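Local atomic coordinates of beta-hexosaminidase Amuc_2018 (Akkermansia muciniphila, PDB entry 6JEB), a protein that hydrolyses terminal non-reducing N-acetylglucosamine and N-acetylgalactosamine residues from beta-linked glycans, as a family 20 glycoside hydrolase that carries a zinc ion. Residues Arg362-Met367 with Leu411-Pro416; Met116-Phe121 with Arg445-Lys450; Ala277-Glu282 with Met286-Ala291. All coordinates share one frame; numbering follows the deposited sequence.

From the N terminus, the first segment met is 116-121, at the end of helix 106-118. Its partner, 445-450 on helix 434-452, comes more than 300 residues later. Interaction 2 therefore closes a very long loop, and both other contacts fall within it. Interaction 3 comes next and is local: 277-282 leads into helix 282-299 and packs against its first turns. Interaction 1 follows in series, joining the loop 362-367 to helix 407-414. No two contacts cross. Interactions 1 and 2 touch where Y415 meets M116 and Y119. Interaction 3 stands apart, with its nearest atoms about 21 Å from interaction 1.

Interaction 1: Arg362-Met367 with Leu411-Pro416; sequences RNWGWM and LYRAYP
R413 leaves its helix with CG anti to its own carbonyl carbon (chi1 -67°). A bend at chi2 (-144°) followed by an extended run brings its guanidinium to the backbone of R362. NH1 and NH2 both donate to the one oxygen. R413 NH2 gives the shorter bond, 2.8 Å to R362 O, in the carbonyl plane and on a lone pair. R413 NH1 approaches almost in line with the C=O bond, at 3.2 Å from R362 O. This second bond is more bent, with an N-H...O angle of 138°. R362 O lies in the guanidinium plane; together with the bonds to E463 and D354 this probably fixes how the group is turned.

M367 comes to the edge of the guanidinium near its plane, with its SD 4.2 Å from R413 NH1. The same sulfur lies at the edge of the W364 ring. R362 folds over the W364 ring: its CB sits 3.6 Å above the ring plane, offset toward the rim, and CH2 of W364 lies under the centre of the R362 guanidinium.

This is the catalytic domain of a family 20 hydrolase, a TIM barrel. The contact ties the loop after strand 342-345 to helix 407-414. An Asx turn shapes the loop: N363 OD1 accepts from G365 N at 3.0 Å, from above the amide plane, while N363 ND2 donates to M367 O.

R413 is buried, and its charge has further partners. NE forms a salt bridge with E463, and NH1 also bonds to the backbone oxygen of the substrate-binding residue D354. The charged end of R362 turns away from R413 and bonds to W468 O. The side chain of M367 lies about 4 Å from that of D354.

Interaction 2: Met116-Phe121 with Arg445-Lys450; sequences MAYYKF and RQFILK
Y118 and Y119 reach from the end of one helix toward F447 and I448 on another. Y118 and I448 lie antiparallel, side by side. The methyl CD1 of I448 approaches the CD2-CE2 side of the Y118 ring obliquely, 3.6 Å from Y118 CE2. F447 instead runs roughly perpendicular to Y118, and the Y118 hydroxyl does the touching: OH is 3.5 Å from F447 CB. Y119 and I448 point toward each other across the contact, with Y119 OH 3.5 Å from I448 CG1. The end of I448 thus fits against both tyrosines.

The two tyrosines also pack on each other. The edge of Y118 faces the ring of Y119, with Y118 CD2 3.6 Å above the Y119 plane, offset toward the rim. With chi1 at -170°, the Y118 ring swings away from its own N, toward helix 434-452.

All four side chains are buried, and both hydroxyls have polar partners. Y118 OH bonds to D70, and Y119 OH to H444 ND1. Replacing Y118 by an alanine is likely to leave D70 without this partner and open a gap beside I448 CD1 and F447 CB.

A Schellman motif ends helix 106-118 here, with K120 at positive phi. F121 N bonds to M116 O, and K120 N to A117 O. The contact joins this barrel-domain helix to helix 434-452. Helix 55-73 packs alongside through R66 against Y118 and Q71 against F447, while helix 417-426 touches Y119 through C419 and A422.

Interaction 3: Ala277-Glu282 with Met286-Ala291; sequences AAMKDE and MKAFFA
The bond from M286 N to E282 O, 2.8 Å, is the polar link between 277-282 and 286-291. Its N-H...O angle is 149°, and the donor stands above the carbonyl plane. It is an i to i+4 bond of the first turn of helix 282-299. D281 is the N-cap of this helix, and its OD1 accepts from E284 N.

Three residues before the cap, the chain leaves helix 268-277 through a Schellman motif at A278. K280 NZ bonds back to A278 O at 2.8 Å.

M279 then reaches across to the new helix. Its chain is extended beyond CG (chi2 173°), which carries the methyl to A288. M279 CE meets A288 CB at 3.5 Å, tighter than usual for two carbons.

E282 turns its carboxylate away from 286-291 to a salt bridge with R274. That side chain lies about 9 Å from the zinc ion held by C206, C226, C267 and C270, without binding it.

The chemistry is thus divided: the M286 N to E282 O bond and the D281 cap help hold the start of the helix, while one methionine methyl on a small alanine supplies the apolar contact.

Interaction 1: Arg362-Met367 with Leu411-Pro416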
loop_
_atom_site.group_PDB
_atom_site.type_symbol
_atom_site.label_atom_id
_atom_site.label_comp_id
_atom_site.label_asym_id
_atom_site.label_seq_id
_atom_site.Cartn_x
_atom_site.Cartn_y
_atom_site.Cartn_z
ATOM N N ARG A 362 5.035 -8.700 -19.976
ATOM C CA ARG A 362 6.187 -9.302 -19.305
ATOM C C ARG A 362 5.797 -9.903 -17.958
ATOM O O ARG A 362 5.218 -9.226 -17.100
ATOM C CB ARG A 362 7.312 -8.278 -19.132
ATOM C CG ARG A 362 7.858 -7.707 -20.442
ATOM C CD ARG A 362 8.459 -8.774 -21.347
ATOM N NE ARG A 362 9.686 -9.343 -20.798
ATOM C CZ ARG A 362 10.901 -8.832 -20.987
ATOM N NH1 ARG A 362 11.069 -7.731 -21.712
ATOM N NH2 ARG A 362 11.957 -9.429 -20.451
ATOM N N ASN A 363 6.106 -11.187 -17.788
ATOM C CA ASN A 363 5.841 -11.891 -16.543
ATOM C C ASN A 363 7.113 -12.392 -15.881
ATOM O O ASN A 363 7.039 -13.037 -14.829
ATOM C CB ASN A 363 4.830 -13.031 -16.754
ATOM C CG ASN A 363 5.469 -14.318 -17.261
ATOM O OD1 ASN A 363 6.486 -14.306 -17.958
ATOM N ND2 ASN A 363 4.863 -15.444 -16.906
ATOM N N TRP A 364 8.274 -12.113 -16.470
ATOM C CA TRP A 364 9.575 -12.416 -15.880
ATOM C C TRP A 364 9.754 -13.903 -15.591
ATOM O O TRP A 364 10.584 -14.290 -14.762
ATOM C CB TRP A 364 9.856 -11.512 -14.669
ATOM C CG TRP A 364 9.511 -10.094 -15.026
ATOM C CD1 TRP A 364 8.429 -9.370 -14.601
ATOM C CD2 TRP A 364 10.205 -9.261 -15.964
ATOM N NE1 TRP A 364 8.433 -8.127 -15.192
ATOM C CE2 TRP A 364 9.512 -8.036 -16.031
ATOM C CE3 TRP A 364 11.358 -9.428 -16.739
ATOM C CZ2 TRP A 364 9.932 -6.986 -16.848
ATOM C CZ3 TRP A 364 11.777 -8.379 -17.539
ATOM C CH2 TRP A 364 11.065 -7.176 -17.588
ATOM N N GLY A 365 8.989 -14.737 -16.291
ATOM C CA GLY A 365 9.097 -16.174 -16.192
ATOM C C GLY A 365 8.292 -16.817 -15.086
ATOM O O GLY A 365 8.397 -18.038 -14.903
ATOM N N TRP A 366 7.487 -16.055 -14.343
ATOM C CA TRP A 366 6.775 -16.664 -13.223
ATOM C C TRP A 366 5.430 -16.024 -12.890
ATOM O O TRP A 366 4.562 -16.700 -12.331
ATOM C CB TRP A 366 7.659 -16.695 -11.973
ATOM C CG TRP A 366 7.971 -15.337 -11.426
ATOM C CD1 TRP A 366 9.006 -14.525 -11.789
ATOM C CD2 TRP A 366 7.242 -14.632 -10.414
ATOM N NE1 TRP A 366 8.966 -13.355 -11.069
ATOM C CE2 TRP A 366 7.892 -13.396 -10.218
ATOM C CE3 TRP A 366 6.100 -14.922 -9.657
ATOM C CZ2 TRP A 366 7.444 -12.453 -9.294
ATOM C CZ3 TRP A 366 5.653 -13.981 -8.741
ATOM C CH2 TRP A 366 6.324 -12.763 -8.568
ATOM N N MET A 367 5.235 -14.741 -13.204
ATOM C CA MET A 367 4.046 -14.045 -12.724
ATOM C C MET A 367 2.803 -14.488 -13.484
ATOM O O MET A 367 2.809 -14.567 -14.718
ATOM C CB MET A 367 4.201 -12.537 -12.890
ATOM C CG MET A 367 5.287 -11.902 -12.056
ATOM S SD MET A 367 5.349 -10.162 -12.498
ATOM C CE MET A 367 6.497 -9.528 -11.274
ATOM N N LEU A 411 3.046 3.551 -12.956
ATOM C CA LEU A 411 1.655 3.893 -13.225
ATOM C C LEU A 411 1.044 2.952 -14.247
ATOM O O LEU A 411 -0.157 2.668 -14.179
ATOM C CB LEU A 411 1.538 5.340 -13.705
ATOM C CG LEU A 411 1.883 6.419 -12.675
ATOM C CD1 LEU A 411 1.804 7.801 -13.328
ATOM C CD2 LEU A 411 0.971 6.333 -11.447
ATOM N N TYR A 412 1.845 2.468 -15.204
ATOM C CA TYR A 412 1.303 1.546 -16.192
ATOM C C TYR A 412 0.736 0.299 -15.526
ATOM O O TYR A 412 -0.343 -0.173 -15.900
ATOM C CB TYR A 412 2.346 1.158 -17.247
ATOM C CG TYR A 412 1.677 0.344 -18.321
ATOM C CD1 TYR A 412 1.048 0.967 -19.391
ATOM C CD2 TYR A 412 1.617 -1.043 -18.231
ATOM C CE1 TYR A 412 0.392 0.230 -20.363
ATOM C CE2 TYR A 412 0.958 -1.791 -19.181
ATOM C CZ TYR A 412 0.352 -1.148 -20.250
ATOM O OH TYR A 412 -0.308 -1.886 -21.192
ATOM N N ARG A 413 1.456 -0.258 -14.543
ATOM C CA ARG A 413 0.942 -1.446 -13.867
ATOM C C ARG A 413 -0.027 -1.116 -12.738
ATOM O O ARG A 413 -0.943 -1.900 -12.479
ATOM C CB ARG A 413 2.078 -2.372 -13.416
ATOM C CG ARG A 413 2.791 -2.978 -14.614
ATOM C CD ARG A 413 3.270 -4.420 -14.443
ATOM N NE ARG A 413 3.710 -4.927 -15.742
ATOM C CZ ARG A 413 4.135 -6.168 -15.994
ATOM N NH1 ARG A 413 4.201 -7.076 -15.027
ATOM N NH2 ARG A 413 4.496 -6.499 -17.233
ATOM N N ALA A 414 0.121 0.038 -12.086
ATOM C CA ALA A 414 -0.782 0.362 -10.985
ATOM C C ALA A 414 -2.198 0.643 -11.474
ATOM O O ALA A 414 -3.168 0.226 -10.831
ATOM C CB ALA A 414 -0.246 1.543 -10.175
ATOM N N TYR A 415 -2.340 1.361 -12.608
ATOM C CA TYR A 415 -3.629 1.775 -13.152
ATOM C C TYR A 415 -3.918 1.052 -14.461
ATOM O O TYR A 415 -2.997 0.779 -15.239
ATOM C CB TYR A 415 -3.667 3.297 -13.385
ATOM C CG TYR A 415 -3.709 4.037 -12.070
ATOM C CD1 TYR A 415 -4.924 4.306 -11.446
ATOM C CD2 TYR A 415 -2.536 4.391 -11.412
ATOM C CE1 TYR A 415 -4.973 4.927 -10.222
ATOM C CE2 TYR A 415 -2.569 5.025 -10.178
ATOM C CZ TYR A 415 -3.794 5.281 -9.586
ATOM O OH TYR A 415 -3.852 5.896 -8.365
ATOM N N PRO A 416 -5.193 0.736 -14.751
ATOM C CA PRO A 416 -6.397 1.072 -13.979
ATOM C C PRO A 416 -6.769 0.092 -12.863
ATOM O O PRO A 416 -7.823 0.279 -12.265
ATOM C CB PRO A 416 -7.498 1.040 -15.043
ATOM C CG PRO A 416 -7.040 -0.027 -15.975
ATOM C CD PRO A 416 -5.542 0.185 -16.074
#

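Interaction 2: Met116-Phe121 with Arg445-Lys450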
loop_
_atom_site.group_PDB
_atom_site.type_symbol
_atom_site.label_atom_id
_atom_site.label_comp_id
_atom_site.label_asym_id
_atom_site.label_seq_id
_atom_site.Cartn_x
_atom_site.Cartn_y
_atom_site.Cartn_z
ATOM N N MET A 116 -3.888 8.553 -6.508
ATOM C CA MET A 116 -4.590 7.691 -5.555
ATOM C C MET A 116 -5.645 8.468 -4.764
ATOM O O MET A 116 -6.721 7.932 -4.457
ATOM C CB MET A 116 -3.611 6.952 -4.636
ATOM C CG MET A 116 -2.963 7.818 -3.573
ATOM S SD MET A 116 -1.559 6.984 -2.795
ATOM C CE MET A 116 -2.415 5.798 -1.751
ATOM N N ALA A 117 -5.369 9.736 -4.443
ATOM C CA ALA A 117 -6.368 10.547 -3.753
ATOM C C ALA A 117 -7.608 10.742 -4.617
ATOM O O ALA A 117 -8.727 10.818 -4.099
ATOM C CB ALA A 117 -5.777 11.907 -3.372
ATOM N N TYR A 118 -7.427 10.818 -5.935
ATOM C CA TYR A 118 -8.558 10.981 -6.841
ATOM C C TYR A 118 -9.554 9.839 -6.696
ATOM O O TYR A 118 -10.764 10.047 -6.890
ATOM C CB TYR A 118 -8.019 11.051 -8.271
ATOM C CG TYR A 118 -9.003 11.446 -9.347
ATOM C CD1 TYR A 118 -9.328 12.781 -9.562
ATOM C CD2 TYR A 118 -9.556 10.492 -10.194
ATOM C CE1 TYR A 118 -10.205 13.155 -10.571
ATOM C CE2 TYR A 118 -10.428 10.852 -11.211
ATOM C CZ TYR A 118 -10.759 12.184 -11.385
ATOM O OH TYR A 118 -11.620 12.552 -12.394
ATOM N N TYR A 119 -9.068 8.644 -6.326
ATOM C CA TYR A 119 -9.882 7.446 -6.135
ATOM C C TYR A 119 -10.153 7.129 -4.660
ATOM O O TYR A 119 -10.590 6.016 -4.342
ATOM C CB TYR A 119 -9.242 6.258 -6.868
ATOM C CG TYR A 119 -9.289 6.488 -8.359
ATOM C CD1 TYR A 119 -10.492 6.371 -9.047
ATOM C CD2 TYR A 119 -8.151 6.868 -9.076
ATOM C CE1 TYR A 119 -10.569 6.610 -10.399
ATOM C CE2 TYR A 119 -8.222 7.115 -10.443
ATOM C CZ TYR A 119 -9.438 6.985 -11.097
ATOM O OH TYR A 119 -9.529 7.243 -12.443
ATOM N N LYS A 120 -9.918 8.088 -3.759
ATOM C CA LYS A 120 -10.247 7.979 -2.336
ATOM C C LYS A 120 -9.419 6.934 -1.589
ATOM O O LYS A 120 -9.848 6.441 -0.539
ATOM C CB LYS A 120 -11.750 7.781 -2.075
ATOM C CG LYS A 120 -12.627 8.893 -2.618
ATOM C CD LYS A 120 -14.071 8.698 -2.169
ATOM C CE LYS A 120 -15.006 9.787 -2.694
ATOM N NZ LYS A 120 -15.345 9.591 -4.136
ATOM N N PHE A 121 -8.223 6.587 -2.070
ATOM C CA PHE A 121 -7.309 5.848 -1.210
ATOM C C PHE A 121 -6.934 6.727 -0.023
ATOM O O PHE A 121 -6.844 7.949 -0.144
ATOM C CB PHE A 121 -6.037 5.468 -1.973
ATOM C CG PHE A 121 -6.216 4.293 -2.899
ATOM C CD1 PHE A 121 -6.104 2.998 -2.414
ATOM C CD2 PHE A 121 -6.500 4.483 -4.246
ATOM C CE1 PHE A 121 -6.273 1.905 -3.250
ATOM C CE2 PHE A 121 -6.679 3.394 -5.091
ATOM C CZ PHE A 121 -6.562 2.103 -4.589
ATOM N N ARG A 445 -10.878 7.460 -18.723
ATOM C CA ARG A 445 -9.719 7.695 -19.576
ATOM C C ARG A 445 -9.573 9.181 -19.883
ATOM O O ARG A 445 -8.485 9.752 -19.738
ATOM C CB ARG A 445 -9.801 6.888 -20.866
ATOM C CG ARG A 445 -8.520 7.030 -21.662
ATOM C CD ARG A 445 -8.580 6.407 -23.032
ATOM N NE ARG A 445 -7.337 6.659 -23.750
ATOM C CZ ARG A 445 -7.249 6.746 -25.072
ATOM N NH1 ARG A 445 -8.338 6.603 -25.818
ATOM N NH2 ARG A 445 -6.077 6.983 -25.648
ATOM N N GLN A 446 -10.673 9.834 -20.277
ATOM C CA GLN A 446 -10.615 11.263 -20.572
ATOM C C GLN A 446 -10.392 12.088 -19.312
ATOM O O GLN A 446 -9.668 13.092 -19.341
ATOM C CB GLN A 446 -11.889 11.715 -21.288
ATOM C CG GLN A 446 -12.008 11.234 -22.724
ATOM C CD GLN A 446 -10.797 11.581 -23.568
ATOM O OE1 GLN A 446 -10.283 12.699 -23.513
ATOM N NE2 GLN A 446 -10.331 10.618 -24.356
ATOM N N PHE A 447 -11.012 11.691 -18.190
ATOM C CA PHE A 447 -10.825 12.445 -16.950
ATOM C C PHE A 447 -9.351 12.492 -16.573
ATOM O O PHE A 447 -8.811 13.556 -16.239
ATOM C CB PHE A 447 -11.592 11.816 -15.780
ATOM C CG PHE A 447 -13.088 11.711 -15.962
ATOM C CD1 PHE A 447 -13.750 12.288 -17.034
ATOM C CD2 PHE A 447 -13.833 11.026 -15.013
ATOM C CE1 PHE A 447 -15.129 12.158 -17.163
ATOM C CE2 PHE A 447 -15.210 10.897 -15.129
ATOM C CZ PHE A 447 -15.860 11.466 -16.209
ATOM N N ILE A 448 -8.687 11.333 -16.604
ATOM C CA ILE A 448 -7.299 11.249 -16.162
ATOM C C ILE A 448 -6.367 11.885 -17.196
ATOM O O ILE A 448 -5.349 12.495 -16.841
ATOM C CB ILE A 448 -6.949 9.783 -15.828
ATOM C CG1 ILE A 448 -7.804 9.279 -14.647
ATOM C CG2 ILE A 448 -5.459 9.624 -15.530
ATOM C CD1 ILE A 448 -7.595 10.031 -13.343
ATOM N N LEU A 449 -6.699 11.777 -18.482
ATOM C CA LEU A 449 -5.925 12.486 -19.499
ATOM C C LEU A 449 -5.981 13.990 -19.267
ATOM O O LEU A 449 -4.956 14.682 -19.337
ATOM C CB LEU A 449 -6.462 12.150 -20.890
ATOM C CG LEU A 449 -5.916 10.889 -21.551
ATOM C CD1 LEU A 449 -6.747 10.554 -22.780
ATOM C CD2 LEU A 449 -4.437 11.066 -21.921
ATOM N N LYS A 450 -7.179 14.513 -18.997
ATOM C CA LYS A 450 -7.348 15.947 -18.782
ATOM C C LYS A 450 -6.633 16.398 -17.515
ATOM O O LYS A 450 -5.882 17.381 -17.529
ATOM C CB LYS A 450 -8.842 16.267 -18.693
ATOM C CG LYS A 450 -9.179 17.704 -18.297
ATOM C CD LYS A 450 -10.634 17.811 -17.844
ATOM C CE LYS A 450 -11.124 19.253 -17.772
ATOM N NZ LYS A 450 -10.417 20.065 -16.738
#

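Interaction 3: Ala277-Glu282 with Met286-Ala291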
loop_
_atom_site.group_PDB
_atom_site.type_symbol
_atom_site.label_atom_id
_atom_site.label_comp_id
_atom_site.label_asym_id
_atom_site.label_seq_id
_atom_site.Cartn_x
_atom_site.Cartn_y
_atom_site.Cartn_z
ATOM N N ALA A 277 16.190 -19.512 26.712
ATOM C CA ALA A 277 14.785 -19.126 26.729
ATOM C C ALA A 277 13.831 -20.315 26.682
ATOM O O ALA A 277 12.611 -20.111 26.697
ATOM C CB ALA A 277 14.480 -18.169 25.568
ATOM N N ALA A 278 14.354 -21.543 26.631
ATOM C CA ALA A 278 13.537 -22.748 26.480
ATOM C C ALA A 278 12.654 -22.686 25.232
ATOM O O ALA A 278 11.494 -23.106 25.242
ATOM C CB ALA A 278 12.728 -23.065 27.742
ATOM N N MET A 279 13.208 -22.157 24.143
ATOM C CA MET A 279 12.507 -22.107 22.868
ATOM C C MET A 279 12.735 -23.405 22.112
ATOM O O MET A 279 13.877 -23.845 21.945
ATOM C CB MET A 279 13.011 -20.947 22.016
ATOM C CG MET A 279 12.674 -19.589 22.561
ATOM S SD MET A 279 13.495 -18.327 21.581
ATOM C CE MET A 279 12.948 -16.851 22.426
ATOM N N LYS A 280 11.647 -23.995 21.630
ATOM C CA LYS A 280 11.706 -25.294 20.982
ATOM C C LYS A 280 12.047 -25.209 19.504
ATOM O O LYS A 280 12.536 -26.193 18.941
ATOM C CB LYS A 280 10.376 -26.040 21.164
ATOM C CG LYS A 280 10.123 -26.574 22.577
ATOM C CD LYS A 280 9.811 -25.466 23.583
ATOM C CE LYS A 280 9.554 -26.012 24.978
ATOM N NZ LYS A 280 9.550 -24.925 26.000
ATOM N N ASP A 281 11.816 -24.062 18.867
ATOM C CA ASP A 281 12.059 -23.932 17.439
ATOM C C ASP A 281 12.229 -22.457 17.102
ATOM O O ASP A 281 12.161 -21.581 17.969
ATOM C CB ASP A 281 10.941 -24.582 16.609
ATOM C CG ASP A 281 9.563 -23.997 16.901
ATOM O OD1 ASP A 281 9.426 -22.760 16.998
ATOM O OD2 ASP A 281 8.595 -24.780 17.001
ATOM N N GLU A 282 12.429 -22.190 15.816
ATOM C CA GLU A 282 12.689 -20.833 15.371
ATOM C C GLU A 282 11.415 -20.023 15.169
ATOM O O GLU A 282 11.501 -18.797 15.030
ATOM C CB GLU A 282 13.552 -20.842 14.106
ATOM C CG GLU A 282 14.988 -21.313 14.330
ATOM C CD GLU A 282 15.084 -22.806 14.620
ATOM O OE1 GLU A 282 14.406 -23.603 13.933
ATOM O OE2 GLU A 282 15.819 -23.181 15.555
ATOM N N MET A 286 10.991 -16.362 16.379
ATOM C CA MET A 286 10.386 -15.294 15.588
ATOM C C MET A 286 9.338 -14.542 16.400
ATOM O O MET A 286 9.277 -13.308 16.357
ATOM C CB MET A 286 9.762 -15.878 14.316
ATOM C CG MET A 286 9.233 -14.840 13.314
ATOM S SD MET A 286 10.531 -13.947 12.424
ATOM C CE MET A 286 11.300 -15.261 11.481
ATOM N N LYS A 287 8.499 -15.269 17.141
ATOM C CA LYS A 287 7.511 -14.616 17.996
ATOM C C LYS A 287 8.181 -13.684 19.000
ATOM O O LYS A 287 7.744 -12.543 19.196
ATOM C CB LYS A 287 6.662 -15.670 18.711
ATOM C CG LYS A 287 5.588 -15.100 19.613
ATOM C CD LYS A 287 4.825 -16.214 20.317
ATOM C CE LYS A 287 3.687 -15.652 21.156
ATOM N NZ LYS A 287 2.644 -14.988 20.309
ATOM N N ALA A 288 9.254 -14.151 19.640
ATOM C CA ALA A 288 9.956 -13.327 20.623
ATOM C C ALA A 288 10.622 -12.126 19.964
ATOM O O ALA A 288 10.663 -11.035 20.547
ATOM C CB ALA A 288 10.998 -14.168 21.354
ATOM N N PHE A 289 11.152 -12.311 18.751
ATOM C CA PHE A 289 11.764 -11.205 18.025
ATOM C C PHE A 289 10.744 -10.106 17.749
ATOM O O PHE A 289 11.006 -8.921 17.987
ATOM C CB PHE A 289 12.374 -11.725 16.717
ATOM C CG PHE A 289 12.881 -10.635 15.815
ATOM C CD1 PHE A 289 14.068 -9.980 16.101
ATOM C CD2 PHE A 289 12.164 -10.249 14.686
ATOM C CE1 PHE A 289 14.532 -8.956 15.276
ATOM C CE2 PHE A 289 12.625 -9.228 13.860
ATOM C CZ PHE A 289 13.814 -8.584 14.155
ATOM N N PHE A 290 9.567 -10.484 17.248
ATOM C CA PHE A 290 8.533 -9.491 16.984
ATOM C C PHE A 290 8.034 -8.843 18.272
ATOM O O PHE A 290 7.730 -7.644 18.287
ATOM C CB PHE A 290 7.379 -10.124 16.211
ATOM C CG PHE A 290 7.681 -10.377 14.763
ATOM C CD1 PHE A 290 8.574 -9.574 14.071
ATOM C CD2 PHE A 290 7.049 -11.410 14.087
ATOM C CE1 PHE A 290 8.837 -9.800 12.721
ATOM C CE2 PHE A 290 7.304 -11.639 12.738
ATOM C CZ PHE A 290 8.203 -10.837 12.058
ATOM N N ALA A 291 7.932 -9.617 19.358
ATOM C CA ALA A 291 7.472 -9.048 20.624
ATOM C C ALA A 291 8.464 -8.023 21.158
ATOM O O ALA A 291 8.067 -6.970 21.670
ATOM C CB ALA A 291 7.228 -10.154 21.655
#